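Local atomic coordinates of microcin B17-processing protein McbD (Escherichia coli str. K-12 substr. MG1655, PDB entry 6GRH), a protein that is required to process the inactive microcin B17 precursor into the active peptide antibiotic and belongs to the YcaO cyclodehydratase family. Residues Gln172-Tyr177 and Ala225-Tyr230. The protein carries 1 engineered substitution. Numbering follows the deposited sequence.
Sequences QSLLLY and AVLTLY
Y177 and L227 meet where helix 157-180 packs on one face of the mixed sheet of the YcaO domain, whose strand 224-231 lies between 210-215 and 241-248. The segment axes come within 9.6 Å at a signed crossing angle of -58°, and the contact is confined to side chains. A225, L227 and L229 point at the helix, as expected of every second residue in a strand.

The Y177 and L227 side chains cross at about a right angle. CD2 of L227 approaches the ring obliquely, 3.4 Å from CE2 of Y177 and 3.8 Å from its CD2, with CZ third at 4.0 Å, which puts the methyl on the CD2-CE2 side of the ring. With CG anti to the backbone N (chi1 169°), Y177 starts its ring off towards the strand; its hydroxyl is held by a hydrogen bond with T306 OG1. L174 CD1 comes to 4.3 Å from the other methyl of L227, CD1; the two branches of L227 thus serve different helix residues. One turn before Y177, S173 sets both CB and OG against A225 CB, while OG hydrogen-bonds to M169 O and L218 N. At the far end Y177 and L229 reach tip to tip, OH of Y177 lying 4.2 Å from CD1 of L229.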
ATOM      1  N   GLN E 172      29.131   6.634  44.222  1.00 33.57           N
ATOM      2  CA  GLN E 172      29.876   6.572  45.486  1.00 33.83           C
ATOM      3  C   GLN E 172      31.051   5.617  45.342  1.00 33.84           C
ATOM      4  O   GLN E 172      32.173   5.951  45.769  1.00 34.11           O
ATOM      5  CB  GLN E 172      28.998   6.187  46.677  1.00 33.74           C
ATOM      6  CG  GLN E 172      27.832   7.134  46.948  1.00 33.25           C
ATOM      7  CD  GLN E 172      28.250   8.547  47.262  1.00 33.68           C
ATOM      8  OE1 GLN E 172      29.263   8.780  47.960  1.00 34.95           O
ATOM      9  NE2 GLN E 172      27.460   9.507  46.786  1.00 33.17           N
ATOM     10  N   SER E 173      30.820   4.468  44.700  1.00 33.04           N
ATOM     11  CA  SER E 173      31.902   3.514  44.395  1.00 34.08           C
ATOM     12  C   SER E 173      32.989   4.127  43.523  1.00 34.24           C
ATOM     13  O   SER E 173      34.167   3.917  43.760  1.00 35.34           O
ATOM     14  CB  SER E 173      31.383   2.234  43.725  1.00 33.71           C
ATOM     15  OG  SER E 173      30.522   1.517  44.609  1.00 33.87           O
ATOM     16  N   LEU E 174      32.591   4.896  42.533  1.00 33.68           N
ATOM     17  CA  LEU E 174      33.537   5.502  41.603  1.00 34.08           C
ATOM     18  C   LEU E 174      34.410   6.563  42.277  1.00 35.47           C
ATOM     19  O   LEU E 174      35.607   6.636  41.996  1.00 35.54           O
ATOM     20  CB  LEU E 174      32.782   6.137  40.440  1.00 33.18           C
ATOM     21  CG  LEU E 174      33.605   6.934  39.420  1.00 33.19           C
ATOM     22  CD1 LEU E 174      34.591   6.055  38.654  1.00 33.77           C
ATOM     23  CD2 LEU E 174      32.685   7.674  38.473  1.00 32.50           C
ATOM     24  N   LEU E 175      33.797   7.405  43.110  1.00 35.81           N
ATOM     25  CA  LEU E 175      34.536   8.431  43.851  1.00 37.22           C
ATOM     26  C   LEU E 175      35.543   7.848  44.829  1.00 37.91           C
ATOM     27  O   LEU E 175      36.661   8.342  44.913  1.00 38.92           O
ATOM     28  CB  LEU E 175      33.596   9.377  44.591  1.00 37.45           C
ATOM     29  CG  LEU E 175      32.825  10.325  43.679  1.00 37.19           C
ATOM     30  CD1 LEU E 175      31.566  10.846  44.367  1.00 37.22           C
ATOM     31  CD2 LEU E 175      33.702  11.473  43.213  1.00 38.22           C
ATOM     32  N   LEU E 176      35.162   6.803  45.559  0.50 37.90           N
ATOM     33  CA  LEU E 176      36.108   6.137  46.456  0.50 38.73           C
ATOM     34  C   LEU E 176      37.282   5.523  45.676  0.50 39.13           C
ATOM     35  O   LEU E 176      38.442   5.677  46.073  0.50 39.86           O
ATOM     36  CB  LEU E 176      35.427   5.079  47.318  0.50 38.58           C
ATOM     37  CG  LEU E 176      36.334   4.660  48.478  0.50 39.61           C
ATOM     38  CD1 LEU E 176      36.507   5.816  49.455  0.50 40.31           C
ATOM     39  CD2 LEU E 176      35.804   3.430  49.197  0.50 39.68           C
ATOM     40  N   TYR E 177      36.972   4.860  44.562  1.00 38.61           N
ATOM     41  CA  TYR E 177      38.003   4.319  43.652  1.00 39.23           C
ATOM     42  C   TYR E 177      38.912   5.417  43.097  1.00 39.82           C
ATOM     43  O   TYR E 177      40.144   5.283  43.118  1.00 40.34           O
ATOM     44  CB  TYR E 177      37.362   3.584  42.483  1.00 38.60           C
ATOM     45  CG  TYR E 177      38.325   3.232  41.372  1.00 38.83           C
ATOM     46  CD1 TYR E 177      39.280   2.245  41.546  1.00 40.10           C
ATOM     47  CD2 TYR E 177      38.279   3.880  40.161  1.00 38.53           C
ATOM     48  CE1 TYR E 177      40.167   1.908  40.536  1.00 40.61           C
ATOM     49  CE2 TYR E 177      39.158   3.562  39.143  1.00 39.22           C
ATOM     50  CZ  TYR E 177      40.094   2.573  39.328  1.00 40.01           C
ATOM     51  OH  TYR E 177      40.953   2.257  38.316  1.00 40.78           O
ATOM     52  N   ALA E 225      29.662  -3.146  41.362  1.00 33.07           N
ATOM     53  CA  ALA E 225      29.873  -1.965  40.518  1.00 32.49           C
ATOM     54  C   ALA E 225      31.043  -2.289  39.627  1.00 32.71           C
ATOM     55  O   ALA E 225      32.151  -2.482  40.109  1.00 33.79           O
ATOM     56  CB  ALA E 225      30.179  -0.750  41.359  1.00 33.10           C
ATOM     57  N   VAL E 226      30.804  -2.393  38.335  1.00 31.58           N
ATOM     58  CA  VAL E 226      31.854  -2.788  37.414  1.00 32.06           C
ATOM     59  C   VAL E 226      32.267  -1.608  36.557  1.00 31.61           C
ATOM     60  O   VAL E 226      31.421  -1.010  35.907  1.00 31.26           O
ATOM     61  CB  VAL E 226      31.410  -3.983  36.553  1.00 32.00           C
ATOM     62  CG1 VAL E 226      32.461  -4.313  35.506  1.00 32.41           C
ATOM     63  CG2 VAL E 226      31.182  -5.200  37.455  1.00 32.76           C
ATOM     64  N   LEU E 227      33.565  -1.294  36.569  1.00 32.09           N
ATOM     65  CA  LEU E 227      34.126  -0.183  35.816  1.00 32.31           C
ATOM     66  C   LEU E 227      34.881  -0.786  34.659  1.00 32.62           C
ATOM     67  O   LEU E 227      35.766  -1.610  34.870  1.00 33.09           O
ATOM     68  CB  LEU E 227      35.109   0.616  36.685  1.00 33.28           C
ATOM     69  CG  LEU E 227      35.759   1.851  36.048  1.00 33.49           C
ATOM     70  CD1 LEU E 227      34.750   2.922  35.730  1.00 32.66           C
ATOM     71  CD2 LEU E 227      36.853   2.382  36.967  1.00 34.77           C
ATOM     72  N   THR E 228      34.510  -0.399  33.443  0.50 31.93           N
ATOM     73  CA  THR E 228      35.222  -0.809  32.238  0.50 32.29           C
ATOM     74  C   THR E 228      36.025   0.402  31.773  0.50 32.48           C
ATOM     75  O   THR E 228      35.520   1.534  31.788  0.50 31.75           O
ATOM     76  CB  THR E 228      34.262  -1.272  31.118  0.50 31.68           C
ATOM     77  OG1 THR E 228      33.068  -0.480  31.149  0.50 30.71           O
ATOM     78  CG2 THR E 228      33.890  -2.743  31.271  0.50 31.83           C
ATOM     79  N   LEU E 229      37.266   0.156  31.367  1.00 33.21           N
ATOM     80  CA  LEU E 229      38.191   1.202  30.943  1.00 33.92           C
ATOM     81  C   LEU E 229      38.774   0.814  29.607  1.00 34.51           C
ATOM     82  O   LEU E 229      39.089  -0.354  29.380  1.00 35.39           O
ATOM     83  CB  LEU E 229      39.313   1.346  31.969  1.00 34.86           C
ATOM     84  CG  LEU E 229      38.920   1.893  33.335  1.00 34.74           C
ATOM     85  CD1 LEU E 229      40.139   1.900  34.247  1.00 35.93           C
ATOM     86  CD2 LEU E 229      38.319   3.289  33.231  1.00 34.11           C
ATOM     87  N   TYR E 230      38.912   1.801  28.734  1.00 34.48           N
ATOM     88  CA  TYR E 230      39.452   1.617  27.399  1.00 35.06           C
ATOM     89  C   TYR E 230      40.463   2.710  27.137  1.00 35.88           C
ATOM     90  O   TYR E 230      40.242   3.868  27.517  1.00 35.81           O
ATOM     91  CB  TYR E 230      38.352   1.741  26.337  1.00 34.30           C
ATOM     92  CG  TYR E 230      38.884   1.820  24.918  1.00 34.74           C
ATOM     93  CD1 TYR E 230      39.300   0.671  24.249  1.00 35.24           C
ATOM     94  CD2 TYR E 230      38.984   3.038  24.252  1.00 34.94           C
ATOM     95  CE1 TYR E 230      39.795   0.728  22.961  1.00 35.64           C
ATOM     96  CE2 TYR E 230      39.473   3.101  22.961  1.00 35.46           C
ATOM     97  CZ  TYR E 230      39.878   1.937  22.323  1.00 35.80           C
ATOM     98  OH  TYR E 230      40.353   1.972  21.038  1.00 36.35           O
TER